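Local coordinates for probable LRR receptor-like serine/threonine-protein kinase At4g26540 (Arabidopsis thaliana, PDB 5HZ0) that acts as a receptor for RGF peptide hormones that maintain the root stem cell niche, pairing with SERK co-receptors through its leucine-rich repeats once the peptide is bound, at residues A[364-369]-A[384-389]; A[380-385]-A[404-409]; A[392-397]-A[413-418]; A[408-413]-A[430-435]; A[436-441]-A[456-461]. The protein carries 5 engineered substitutions. All coordinates share one frame; numbering follows the deposited sequence.

The five contacts join neighbouring turns of the extracellular leucine-rich-repeat solenoid, within the predicted repeats LRR 16 to 20. Along the chain they open in the order 1 to 5. Contact 2 continues from strands 378-380 and 402-404 and includes residues of the peptide-recognition surface. Contacts 1 and 4 lie about 9 and 10 Å from it, centre to centre, and share Asn384 and Asp385, or Asn408 and Arg409, with it. Contact 3 lies farther out, about 17 Å from contact 2 between centres, where 3-10 turns pack. Contact 5, about 20 Å from contact 1 between centres, carries its pattern into later repeats. Related contacts thus recur on successive turns of the receptor arc.

Contact 1. Residues A[364-369]-A[384-389]; sequences GSIPKE and NDLSGF. With NAG (2-acetamido-2-deoxy-beta-D-glucopyranose), chain C.
Gly364 O accepts a hydrogen bond from Ser387 N at 3.0 Å, and this is the one hydrogen bond between the two segments. CA atoms come nearest at Gly364 with Leu386 and at Ser365 with Gly388, a slip of one residue over a short distance. The donor lies 41° out of the carbonyl plane of Gly364, and Leu386 CA makes a CA-H...O contact with Gly364 O at 3.5 Å. One residue on, Ser365 CA approaches Ser387 O at 3.3 Å, with 165° at the hydrogen. Gly364 and Gly388 both have positive phi, where a CB would press on the preceding carbonyl oxygen; at Gly388 it would also run into Ser365 OG. These are equivalent glycines of the Leu-Ser-Gly-x-Ile-Pro pattern of plant-type leucine-rich repeats, set one repeat apart. Ser365 OG lies beside its own backbone N (chi1 -74°), which brings it to 3.6 Å from Ser387 O. On the buried side Leu386 divides its branches: CD2 rests 3.6 Å from Gly364 O, while CD1 meets Ile366 CG1 at 4.2 Å. Asn408 OD1 of the following repeat accepts from Leu386 N. At the other end of 364-369, the acetamido methyl C8 of the glycan on Asn396 reaches Lys368 O at 3.3 Å.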
# COMPACT_ATOMS: atom_id res chain seq x y z
N GLY A 364 3.05 -4.41 29.60
CA GLY A 364 3.34 -3.20 30.33
C GLY A 364 2.46 -2.05 29.89
O GLY A 364 1.55 -2.23 29.07
N SER A 365 2.72 -0.88 30.45
CA SER A 365 2.02 0.33 30.07
C SER A 365 2.58 0.91 28.79
O SER A 365 3.70 0.59 28.41
CB SER A 365 2.12 1.37 31.17
OG SER A 365 1.28 0.99 32.24
N ILE A 366 1.79 1.71 28.09
CA ILE A 366 2.34 2.49 27.00
C ILE A 366 3.11 3.65 27.63
O ILE A 366 2.54 4.45 28.39
CB ILE A 366 1.24 3.05 26.09
CG1 ILE A 366 0.26 1.95 25.71
CG2 ILE A 366 1.87 3.73 24.86
CD1 ILE A 366 -0.93 2.44 24.90
N PRO A 367 4.42 3.74 27.32
CA PRO A 367 5.28 4.77 27.92
C PRO A 367 4.76 6.14 27.55
O PRO A 367 4.44 6.39 26.38
CB PRO A 367 6.65 4.50 27.28
CG PRO A 367 6.36 3.77 26.02
CD PRO A 367 5.14 2.93 26.33
N LYS A 368 4.66 7.01 28.55
CA LYS A 368 4.14 8.36 28.37
C LYS A 368 4.96 9.11 27.33
O LYS A 368 4.41 9.88 26.52
CB LYS A 368 4.16 9.10 29.72
CG LYS A 368 3.35 8.34 30.80
CD LYS A 368 2.92 9.25 31.98
CE LYS A 368 1.60 8.77 32.61
NZ LYS A 368 1.09 9.73 33.66
N GLU A 369 6.25 8.85 27.32
CA GLU A 369 7.19 9.64 26.53
C GLU A 369 6.92 9.52 25.03
O GLU A 369 7.19 10.44 24.28
CB GLU A 369 8.65 9.28 26.88
CG GLU A 369 9.02 9.54 28.34
CD GLU A 369 8.76 8.35 29.26
OE1 GLU A 369 7.88 7.50 28.94
OE2 GLU A 369 9.44 8.24 30.30
N ASN A 384 -1.90 -6.63 21.36
CA ASN A 384 -0.75 -6.97 22.18
C ASN A 384 -1.30 -7.32 23.54
O ASN A 384 -2.50 -7.55 23.68
CB ASN A 384 0.23 -5.79 22.28
CG ASN A 384 1.14 -5.68 21.07
OD1 ASN A 384 2.08 -6.44 20.95
ND2 ASN A 384 0.86 -4.74 20.18
N ASP A 385 -0.42 -7.43 24.53
CA ASP A 385 -0.81 -7.59 25.93
C ASP A 385 -0.78 -6.32 26.77
O ASP A 385 -0.62 -6.40 27.98
CB ASP A 385 -0.11 -8.76 26.63
CG ASP A 385 -0.90 -9.26 27.84
OD1 ASP A 385 -2.15 -9.17 27.80
OD2 ASP A 385 -0.28 -9.70 28.84
N LEU A 386 -0.75 -5.16 26.13
CA LEU A 386 -0.62 -3.88 26.82
C LEU A 386 -1.74 -3.57 27.83
O LEU A 386 -2.92 -3.68 27.52
CB LEU A 386 -0.52 -2.73 25.81
CG LEU A 386 0.63 -2.79 24.80
CD1 LEU A 386 0.38 -1.77 23.71
CD2 LEU A 386 1.93 -2.48 25.50
N SER A 387 -1.35 -3.16 29.03
CA SER A 387 -2.30 -2.76 30.06
C SER A 387 -1.97 -1.37 30.62
O SER A 387 -1.12 -0.66 30.08
CB SER A 387 -2.32 -3.77 31.20
OG SER A 387 -1.02 -3.93 31.72
N GLY A 388 -2.66 -0.98 31.70
CA GLY A 388 -2.44 0.31 32.32
C GLY A 388 -3.32 1.38 31.71
O GLY A 388 -4.15 1.09 30.86
N PHE A 389 -3.14 2.62 32.16
CA PHE A 389 -3.93 3.76 31.70
C PHE A 389 -3.41 4.26 30.38
O PHE A 389 -2.24 4.07 30.06
CB PHE A 389 -3.86 4.92 32.69
CG PHE A 389 -4.45 4.63 34.04
CD1 PHE A 389 -5.61 3.86 34.15
CD2 PHE A 389 -3.84 5.10 35.19
CE1 PHE A 389 -6.17 3.58 35.40
CE2 PHE A 389 -4.38 4.83 36.45
CZ PHE A 389 -5.55 4.08 36.56
C1 NAG C . 3.24 16.70 28.15
C2 NAG C . 4.53 16.15 28.75
C3 NAG C . 4.67 16.47 30.23
C4 NAG C . 4.45 17.96 30.45
C5 NAG C . 3.08 18.32 29.88
C6 NAG C . 2.70 19.77 30.17
C7 NAG C . 5.50 14.19 27.71
C8 NAG C . 5.59 12.69 27.67
N2 NAG C . 4.62 14.72 28.55
O3 NAG C . 5.93 16.03 30.71
O4 NAG C . 4.50 18.31 31.82
O5 NAG C . 3.05 18.06 28.49
O6 NAG C . 3.85 20.60 30.14
O7 NAG C . 6.21 14.88 26.98

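Contact 2. Residues A[380-385]-A[404-409]; sequences LLLSND and RLNGNR
Leu381 O is gripped by two side-chain amides from opposite faces of its plane: Asn408 ND2 at 3.2 Å and Asn384 ND2 at 2.9 Å. Asn408 ND2 also gives a bond to Leu405 O at 2.8 Å, so one amide ties both turns. An alanine in place of Asn408 removes this bridge and the acceptor of Leu386 N, and would probably leave that N-H without its mate and weaken the tie between the turns. Around it the backbone is closely bonded, Leu381 N to Arg404 O, Ser383 N to Asn406 O at 2.8 Å and Asn384 N to Gly407 O, while Leu381 and Leu405 lie side by side inside. The more exposed end is looser: Asp385 OD1 meets Arg409 NE at 3.2 Å in a salt bridge, a weak bond joins Arg409 NH2 to Asp385 OD2, and the carboxylate and guanidinium planes are 44° apart. On the peptide-recognition face Leu382 CD2 sits 3.4 Å above the centre of the Arg404 guanidinium. That group is salt-bridged to Asp428 and to the backbone of the bound peptide. The contact continues the parallel pairing of strands 378-380 and 402-404, with Leu380 bonded back to Ile355 and Leu357.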
# COMPACT_ATOMS: atom_id res chain seq x y z
N LEU A 380 0.34 2.71 16.10
CA LEU A 380 -0.44 1.47 16.01
C LEU A 380 0.19 0.41 16.88
O LEU A 380 1.25 -0.14 16.57
CB LEU A 380 -0.45 1.01 14.56
CG LEU A 380 -0.78 2.15 13.59
CD1 LEU A 380 -0.42 1.79 12.16
CD2 LEU A 380 -2.25 2.55 13.70
N LEU A 381 -0.48 0.21 18.02
CA LEU A 381 -0.14 -0.76 19.06
C LEU A 381 -1.14 -1.93 19.19
O LEU A 381 -1.14 -2.64 20.21
CB LEU A 381 0.09 -0.04 20.39
CG LEU A 381 1.14 1.07 20.44
CD1 LEU A 381 1.29 1.54 21.87
CD2 LEU A 381 2.48 0.64 19.87
N LEU A 382 -2.06 -2.04 18.24
CA LEU A 382 -3.17 -2.98 18.35
C LEU A 382 -2.75 -4.44 18.49
O LEU A 382 -1.67 -4.83 18.06
CB LEU A 382 -4.20 -2.77 17.22
CG LEU A 382 -3.91 -3.08 15.75
CD1 LEU A 382 -4.19 -4.54 15.39
CD2 LEU A 382 -4.71 -2.16 14.87
N SER A 383 -3.60 -5.23 19.13
CA SER A 383 -3.29 -6.65 19.38
C SER A 383 -1.95 -6.92 20.07
O SER A 383 -0.99 -7.37 19.46
CB SER A 383 -3.42 -7.49 18.11
OG SER A 383 -2.98 -8.81 18.39
N ASN A 384 -1.90 -6.63 21.36
CA ASN A 384 -0.75 -6.97 22.18
C ASN A 384 -1.30 -7.32 23.54
O ASN A 384 -2.50 -7.55 23.68
CB ASN A 384 0.23 -5.79 22.28
CG ASN A 384 1.14 -5.68 21.07
OD1 ASN A 384 2.08 -6.44 20.95
ND2 ASN A 384 0.86 -4.74 20.18
N ASP A 385 -0.42 -7.43 24.53
CA ASP A 385 -0.81 -7.59 25.93
C ASP A 385 -0.78 -6.32 26.77
O ASP A 385 -0.62 -6.40 27.98
CB ASP A 385 -0.11 -8.76 26.63
CG ASP A 385 -0.90 -9.26 27.84
OD1 ASP A 385 -2.15 -9.17 27.80
OD2 ASP A 385 -0.28 -9.70 28.84
N ARG A 404 -4.36 3.58 16.87
CA ARG A 404 -5.04 2.30 17.11
C ARG A 404 -4.41 1.56 18.29
O ARG A 404 -3.28 1.06 18.20
CB ARG A 404 -4.99 1.45 15.86
CG ARG A 404 -5.55 2.17 14.64
CD ARG A 404 -5.93 1.20 13.57
NE ARG A 404 -7.01 0.33 14.06
CZ ARG A 404 -7.52 -0.69 13.38
NH1 ARG A 404 -7.06 -0.98 12.16
NH2 ARG A 404 -8.50 -1.41 13.92
N LEU A 405 -5.16 1.55 19.39
CA LEU A 405 -4.78 0.87 20.63
C LEU A 405 -5.58 -0.41 20.90
O LEU A 405 -5.45 -1.02 21.96
CB LEU A 405 -4.84 1.82 21.83
CG LEU A 405 -3.98 3.09 21.74
CD1 LEU A 405 -4.02 3.85 23.05
CD2 LEU A 405 -2.56 2.75 21.36
N ASN A 406 -6.43 -0.76 19.94
CA ASN A 406 -7.40 -1.84 20.11
C ASN A 406 -6.80 -3.24 20.31
O ASN A 406 -5.73 -3.55 19.80
CB ASN A 406 -8.42 -1.82 18.96
CG ASN A 406 -7.77 -1.92 17.60
OD1 ASN A 406 -7.26 -0.93 17.07
ND2 ASN A 406 -7.78 -3.11 17.01
N GLY A 407 -7.50 -4.09 21.07
CA GLY A 407 -7.01 -5.44 21.31
C GLY A 407 -5.90 -5.53 22.33
O GLY A 407 -4.86 -6.16 22.10
N ASN A 408 -6.12 -4.88 23.47
CA ASN A 408 -5.21 -4.92 24.61
C ASN A 408 -6.01 -5.01 25.91
O ASN A 408 -7.21 -5.31 25.89
CB ASN A 408 -4.29 -3.69 24.62
CG ASN A 408 -3.24 -3.73 23.53
OD1 ASN A 408 -2.27 -4.47 23.63
ND2 ASN A 408 -3.42 -2.93 22.49
N ARG A 409 -5.32 -4.85 27.04
CA ARG A 409 -5.93 -4.82 28.39
C ARG A 409 -6.10 -3.44 29.03
O ARG A 409 -6.16 -3.35 30.26
CB ARG A 409 -5.28 -5.82 29.36
CG ARG A 409 -5.76 -7.25 29.17
CD ARG A 409 -5.31 -8.17 30.30
NE ARG A 409 -3.87 -8.37 30.36
CZ ARG A 409 -3.12 -8.08 31.42
NH1 ARG A 409 -3.69 -7.59 32.51
NH2 ARG A 409 -1.81 -8.29 31.40

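Contact 3. Residues A[392-397]-A[413-418]; sequences PDIGNC and SIPSEI. With NAG (2-acetamido-2-deoxy-beta-D-glucopyranose), chain C.
Pro392, Ile394 and Gly395 pack against Pro415, Glu417 and Ile418 in a contact without hydrogen bonds between the two segments. It belongs to the convex side of the leucine-rich-repeat solenoid, where short 3-10 turns of consecutive repeats lie side by side behind the parallel strands. Each turn is held by its own backbone, Gly395 N bonding to Pro392 O and Ile418 N to Pro415 O. Ile394 carries the apolar centre. With CG1 anti to the backbone N (chi1 -168°), it sends CD1 to Ile418 CD1 at 3.9 Å. The Ile394 and Pro415 side chains cross at about a right angle, Ile394 CG2 lying 3.8 Å from Pro415 CG. Gly395 CA passes 3.3 Å from Glu417 O, and a CB on this glycine would collide with that oxygen. Asn420 ND2, farther along the second turn, bonds to Gly395 O and adds a polar tie. At the rim the Glu417 chain bends at chi2 (-82°) and lays its carboxylate carbon CD over Pro392 CB at 3.6 Å. An alanine in place of Glu417 would probably leave Pro392 CB without its cover at the rim. On the flank of the first turn Asn396 ND2 is covalently joined to C1 of an N-acetylglucosamine, whose N2 donates a bond to Asp393 OD2 at 2.6 Å.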
# COMPACT_ATOMS: atom_id res chain seq x y z
N PRO A 392 -2.28 10.71 30.42
CA PRO A 392 -2.81 12.04 30.07
C PRO A 392 -1.89 12.75 29.07
O PRO A 392 -2.36 13.51 28.21
CB PRO A 392 -2.85 12.78 31.42
CG PRO A 392 -2.03 11.96 32.36
CD PRO A 392 -2.05 10.55 31.86
N ASP A 393 -0.61 12.42 29.09
CA ASP A 393 0.34 13.04 28.16
C ASP A 393 -0.04 12.84 26.70
O ASP A 393 0.60 13.43 25.84
CB ASP A 393 1.75 12.53 28.36
CG ASP A 393 2.15 12.53 29.81
OD1 ASP A 393 1.53 11.75 30.57
OD2 ASP A 393 3.08 13.30 30.17
N ILE A 394 -1.04 11.99 26.44
CA ILE A 394 -1.55 11.77 25.09
C ILE A 394 -1.93 13.11 24.44
O ILE A 394 -1.84 13.25 23.22
CB ILE A 394 -2.76 10.78 25.05
CG1 ILE A 394 -3.09 10.36 23.62
CG2 ILE A 394 -4.01 11.37 25.69
CD1 ILE A 394 -4.42 9.66 23.49
N GLY A 395 -2.31 14.09 25.25
CA GLY A 395 -2.61 15.42 24.72
C GLY A 395 -1.44 16.15 24.05
O GLY A 395 -1.64 17.05 23.24
N ASN A 396 -0.22 15.75 24.41
CA ASN A 396 1.01 16.31 23.84
C ASN A 396 1.29 15.94 22.38
O ASN A 396 2.05 16.63 21.71
CB ASN A 396 2.23 15.87 24.67
CG ASN A 396 2.20 16.39 26.12
OD1 ASN A 396 1.13 16.67 26.67
ND2 ASN A 396 3.38 16.50 26.73
N CYS A 397 0.68 14.87 21.86
CA CYS A 397 1.15 14.35 20.58
C CYS A 397 0.37 15.09 19.52
O CYS A 397 -0.70 14.64 19.07
CB CYS A 397 0.81 12.85 20.52
SG CYS A 397 1.84 11.77 19.47
N SER A 413 -10.21 5.45 32.60
CA SER A 413 -10.97 6.32 31.71
C SER A 413 -10.20 6.85 30.50
O SER A 413 -8.97 6.90 30.51
CB SER A 413 -11.57 7.49 32.49
OG SER A 413 -12.57 7.03 33.38
N ILE A 414 -10.93 7.22 29.46
CA ILE A 414 -10.31 7.89 28.33
C ILE A 414 -9.97 9.30 28.80
O ILE A 414 -10.87 10.08 29.15
CB ILE A 414 -11.26 7.96 27.11
CG1 ILE A 414 -11.66 6.55 26.67
CG2 ILE A 414 -10.60 8.76 25.96
CD1 ILE A 414 -12.75 6.51 25.61
N PRO A 415 -8.67 9.62 28.82
CA PRO A 415 -8.16 10.86 29.38
C PRO A 415 -8.64 12.05 28.55
O PRO A 415 -8.55 12.05 27.32
CB PRO A 415 -6.64 10.69 29.26
CG PRO A 415 -6.46 9.79 28.11
CD PRO A 415 -7.61 8.83 28.17
N SER A 416 -9.15 13.05 29.25
CA SER A 416 -9.84 14.18 28.64
C SER A 416 -8.97 15.04 27.72
O SER A 416 -9.46 15.72 26.81
CB SER A 416 -10.42 15.05 29.75
OG SER A 416 -10.92 16.25 29.22
N GLU A 417 -7.67 15.00 27.96
CA GLU A 417 -6.75 15.81 27.17
C GLU A 417 -6.58 15.30 25.74
O GLU A 417 -5.87 15.89 24.94
CB GLU A 417 -5.40 16.02 27.88
CG GLU A 417 -4.93 14.83 28.66
CD GLU A 417 -5.56 14.74 30.02
OE1 GLU A 417 -6.40 13.84 30.22
OE2 GLU A 417 -5.22 15.56 30.89
N ILE A 418 -7.24 14.20 25.41
CA ILE A 418 -7.27 13.74 24.03
C ILE A 418 -8.03 14.78 23.22
O ILE A 418 -7.85 14.88 22.00
CB ILE A 418 -7.90 12.33 23.90
CG1 ILE A 418 -7.61 11.74 22.52
CG2 ILE A 418 -9.39 12.38 24.19
CD1 ILE A 418 -8.05 10.31 22.36
C1 NAG C . 3.24 16.70 28.15
C2 NAG C . 4.53 16.15 28.75
C3 NAG C . 4.67 16.47 30.23
C4 NAG C . 4.45 17.96 30.45
C5 NAG C . 3.08 18.32 29.88
C6 NAG C . 2.70 19.77 30.17
C7 NAG C . 5.50 14.19 27.71
C8 NAG C . 5.59 12.69 27.67
N2 NAG C . 4.62 14.72 28.55
O3 NAG C . 5.93 16.03 30.71
O4 NAG C . 4.50 18.31 31.82
O5 NAG C . 3.05 18.06 28.49
O6 NAG C . 3.85 20.60 30.14
O7 NAG C . 6.21 14.88 26.98

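Contact 4. Residues A[408-413]-A[430-435]; sequences NRLAGS and SENRLV
Asn408 N donates to Glu431 O at 3.1 Å, the first of a series of bonds that run along the two nearly parallel segments. Next Leu410 N reaches Asn432 OD1 at 3.0 Å, although the place of that oxygen is less certain. Arg433 N then returns a bond to Leu410 O at 2.8 Å, and Val435 N one to Gly412 O at 2.9 Å, where the donor lies 61° out of the carbonyl plane of Gly412. Ser413 OG adds a weak bond to Val435 O at 3.4 Å. The Asn432 amide appears to serve both ways: with its CG beside the backbone N (chi1 -77°), ND2 donates to Ile429 O of its own turn, while OD1, as modelled, faces Leu410. Leu434 N is taken up in turn by Asn456 OD1 of the following repeat. Leu410 lies alongside the Asn432 side chain, pointing the same way, and its CB packs on Leu434 CD2 at 4.2 Å. Outside, the Arg433 guanidinium has the aliphatic part of Arg409 over one face, with Arg409 CD 3.4 Å from Arg433 NH2. The two guanidinium groups lie near each other without touching, and the nearby Asp385 probably eases their repulsion. Asparagines recurring at one position of successive turns and bonding to the backbone of their neighbours form the asparagine ladder characteristic of leucine-rich-repeat solenoids.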
# COMPACT_ATOMS: atom_id res chain seq x y z
N ASN A 408 -6.12 -4.88 23.47
CA ASN A 408 -5.21 -4.92 24.61
C ASN A 408 -6.01 -5.01 25.91
O ASN A 408 -7.21 -5.31 25.89
CB ASN A 408 -4.29 -3.69 24.62
CG ASN A 408 -3.24 -3.73 23.53
OD1 ASN A 408 -2.27 -4.47 23.63
ND2 ASN A 408 -3.42 -2.93 22.49
N ARG A 409 -5.32 -4.85 27.04
CA ARG A 409 -5.93 -4.82 28.39
C ARG A 409 -6.10 -3.44 29.03
O ARG A 409 -6.16 -3.35 30.26
CB ARG A 409 -5.28 -5.82 29.36
CG ARG A 409 -5.76 -7.25 29.17
CD ARG A 409 -5.31 -8.17 30.30
NE ARG A 409 -3.87 -8.37 30.36
CZ ARG A 409 -3.12 -8.08 31.42
NH1 ARG A 409 -3.69 -7.59 32.51
NH2 ARG A 409 -1.81 -8.29 31.40
N LEU A 410 -6.00 -2.38 28.23
CA LEU A 410 -5.98 -1.00 28.76
C LEU A 410 -7.10 -0.69 29.75
O LEU A 410 -8.25 -1.04 29.51
CB LEU A 410 -6.01 -0.00 27.61
CG LEU A 410 -4.85 -0.11 26.61
CD1 LEU A 410 -5.08 0.79 25.40
CD2 LEU A 410 -3.50 0.19 27.26
N ALA A 411 -6.77 -0.03 30.86
CA ALA A 411 -7.75 0.23 31.93
C ALA A 411 -7.95 1.72 32.22
O ALA A 411 -7.27 2.57 31.65
CB ALA A 411 -7.37 -0.51 33.22
N GLY A 412 -8.88 2.03 33.13
CA GLY A 412 -9.22 3.41 33.42
C GLY A 412 -9.99 4.16 32.35
O GLY A 412 -10.39 3.60 31.33
N SER A 413 -10.21 5.45 32.60
CA SER A 413 -10.97 6.32 31.71
C SER A 413 -10.20 6.85 30.50
O SER A 413 -8.97 6.90 30.51
CB SER A 413 -11.57 7.49 32.49
OG SER A 413 -12.57 7.03 33.38
N SER A 430 -11.09 -0.06 20.71
CA SER A 430 -11.98 -1.16 21.02
C SER A 430 -11.25 -2.34 21.67
O SER A 430 -10.02 -2.43 21.59
CB SER A 430 -12.71 -1.64 19.76
OG SER A 430 -11.79 -1.96 18.75
N GLU A 431 -12.00 -3.18 22.37
CA GLU A 431 -11.47 -4.39 23.00
C GLU A 431 -10.37 -4.10 24.01
O GLU A 431 -9.22 -4.51 23.85
CB GLU A 431 -10.98 -5.39 21.95
CG GLU A 431 -12.09 -5.96 21.08
CD GLU A 431 -11.60 -7.12 20.24
OE1 GLU A 431 -12.15 -8.24 20.36
OE2 GLU A 431 -10.67 -6.91 19.44
N ASN A 432 -10.77 -3.41 25.06
CA ASN A 432 -9.92 -3.15 26.20
C ASN A 432 -10.82 -3.17 27.43
O ASN A 432 -11.92 -3.68 27.36
CB ASN A 432 -9.18 -1.80 26.04
CG ASN A 432 -8.00 -1.87 25.06
OD1 ASN A 432 -6.91 -2.32 25.42
ND2 ASN A 432 -8.22 -1.43 23.83
N ARG A 433 -10.29 -2.73 28.57
CA ARG A 433 -11.01 -2.61 29.84
C ARG A 433 -11.42 -1.20 30.26
O ARG A 433 -11.52 -0.92 31.47
CB ARG A 433 -10.24 -3.27 30.97
CG ARG A 433 -9.60 -4.55 30.54
CD ARG A 433 -10.59 -5.68 30.45
NE ARG A 433 -9.91 -6.89 30.92
CZ ARG A 433 -9.26 -7.73 30.13
NH1 ARG A 433 -9.21 -7.51 28.82
NH2 ARG A 433 -8.66 -8.80 30.65
N LEU A 434 -11.45 -0.26 29.32
CA LEU A 434 -11.76 1.14 29.65
C LEU A 434 -13.03 1.32 30.46
O LEU A 434 -14.02 0.63 30.25
CB LEU A 434 -11.93 1.95 28.38
CG LEU A 434 -10.78 1.90 27.39
CD1 LEU A 434 -11.09 2.85 26.26
CD2 LEU A 434 -9.49 2.27 28.10
N VAL A 435 -13.01 2.28 31.38
CA VAL A 435 -14.18 2.51 32.21
C VAL A 435 -14.61 3.97 32.19
O VAL A 435 -14.09 4.77 31.41
CB VAL A 435 -13.96 2.03 33.65
CG1 VAL A 435 -13.89 0.49 33.69
CG2 VAL A 435 -12.69 2.66 34.23

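Contact 5. Residues A[436-441]-A[456-461]; sequences GSIPPA and NSLSGS
The peptide group of Gly436 is the flat group on which this contact turns: Ser459 N stands above its carbonyl plane, 46° out of it, and donates to Gly436 O at 2.9 Å. The bond is nearly straight, with 172° at the hydrogen. Leu458 CA lies 3.6 Å from Gly436 O in a CA-H...O contact, and Leu458 CD2 is equally near that oxygen. A second carbonyl is met one residue on, where Ser437 CA approaches Ser459 O at 3.5 Å. Ser437 OG, beside its backbone N at chi1 -64°, also comes 3.5 Å from Ser459 O. Gly460 follows with a positive phi, and its CA lies 4.3 Å from Ser437 OG; a CB here would collide with that hydroxyl oxygen and press on the carbonyl oxygen of the residue before.

Beneath this polar rim two buried side chains cross at about a right angle. Leu458 keeps CG beside its backbone N and turns its second methyl, CD1, to Ile438 CG1 at 4.0 Å. Leu453 touches both, and Phe476, from the turn after that of Leu458, lies against Ile438, so the pair belongs to the apolar core between repeats. The backbone of 456-461 is bonded onward as well: Leu458 N donates to Asn479 OD1, and Leu458 and Gly460 pair with Ala480 and Ser482. A Gly-x-Ile-Pro segment laid beside the Leu-Ser-Gly segment of the following repeat is the arrangement of plant-type leucine-rich repeats, in which this region forms a second, short-stranded side of the solenoid.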
# COMPACT_ATOMS: atom_id res chain seq x y z
N GLY A 436 -15.59 4.28 33.03
CA GLY A 436 -16.14 5.62 33.12
C GLY A 436 -16.80 6.10 31.85
O GLY A 436 -17.08 5.33 30.94
N SER A 437 -17.08 7.39 31.81
CA SER A 437 -17.74 8.02 30.69
C SER A 437 -16.83 8.31 29.51
O SER A 437 -15.61 8.32 29.63
CB SER A 437 -18.44 9.30 31.13
OG SER A 437 -19.47 8.98 32.05
N ILE A 438 -17.45 8.50 28.35
CA ILE A 438 -16.78 9.12 27.23
C ILE A 438 -16.65 10.61 27.57
O ILE A 438 -17.66 11.31 27.76
CB ILE A 438 -17.59 8.93 25.94
CG1 ILE A 438 -17.61 7.45 25.55
CG2 ILE A 438 -17.00 9.74 24.81
CD1 ILE A 438 -18.79 7.06 24.65
N PRO A 439 -15.41 11.11 27.67
CA PRO A 439 -15.13 12.50 28.09
C PRO A 439 -15.71 13.55 27.14
O PRO A 439 -15.47 13.46 25.94
CB PRO A 439 -13.60 12.58 28.09
CG PRO A 439 -13.15 11.50 27.16
CD PRO A 439 -14.19 10.40 27.24
N PRO A 440 -16.47 14.52 27.67
CA PRO A 440 -17.07 15.61 26.89
C PRO A 440 -16.02 16.35 26.05
O PRO A 440 -16.31 16.80 24.94
CB PRO A 440 -17.63 16.55 27.96
CG PRO A 440 -17.89 15.69 29.11
CD PRO A 440 -16.90 14.56 29.08
N ALA A 441 -14.82 16.45 26.60
CA ALA A 441 -13.73 17.17 25.94
C ALA A 441 -13.34 16.58 24.59
O ALA A 441 -12.67 17.24 23.80
CB ALA A 441 -12.52 17.25 26.85
N ASN A 456 -15.73 -2.55 25.68
CA ASN A 456 -15.08 -2.05 26.87
C ASN A 456 -16.13 -2.01 27.94
O ASN A 456 -17.22 -2.55 27.78
CB ASN A 456 -14.52 -0.65 26.62
CG ASN A 456 -13.27 -0.67 25.78
OD1 ASN A 456 -12.20 -1.04 26.25
ND2 ASN A 456 -13.39 -0.29 24.51
N SER A 457 -15.78 -1.42 29.07
CA SER A 457 -16.69 -1.19 30.17
C SER A 457 -17.23 0.23 30.24
O SER A 457 -17.53 0.74 31.32
CB SER A 457 -16.11 -1.70 31.48
OG SER A 457 -15.99 -3.11 31.37
N LEU A 458 -17.18 0.94 29.12
CA LEU A 458 -17.65 2.32 29.09
C LEU A 458 -19.05 2.46 29.68
O LEU A 458 -19.93 1.63 29.44
CB LEU A 458 -17.62 2.87 27.66
CG LEU A 458 -16.20 3.05 27.13
CD1 LEU A 458 -16.23 3.72 25.78
CD2 LEU A 458 -15.43 3.88 28.12
N SER A 459 -19.26 3.50 30.48
CA SER A 459 -20.51 3.64 31.22
C SER A 459 -21.12 5.03 31.19
O SER A 459 -20.54 5.97 30.62
CB SER A 459 -20.32 3.23 32.67
OG SER A 459 -21.54 3.35 33.37
N GLY A 460 -22.28 5.16 31.82
CA GLY A 460 -22.92 6.45 31.95
C GLY A 460 -23.75 6.81 30.74
O GLY A 460 -24.18 5.95 29.98
N SER A 461 -23.97 8.10 30.56
CA SER A 461 -24.89 8.59 29.55
C SER A 461 -24.14 9.08 28.33
O SER A 461 -22.92 9.10 28.31
CB SER A 461 -25.78 9.68 30.14
OG SER A 461 -26.46 10.36 29.11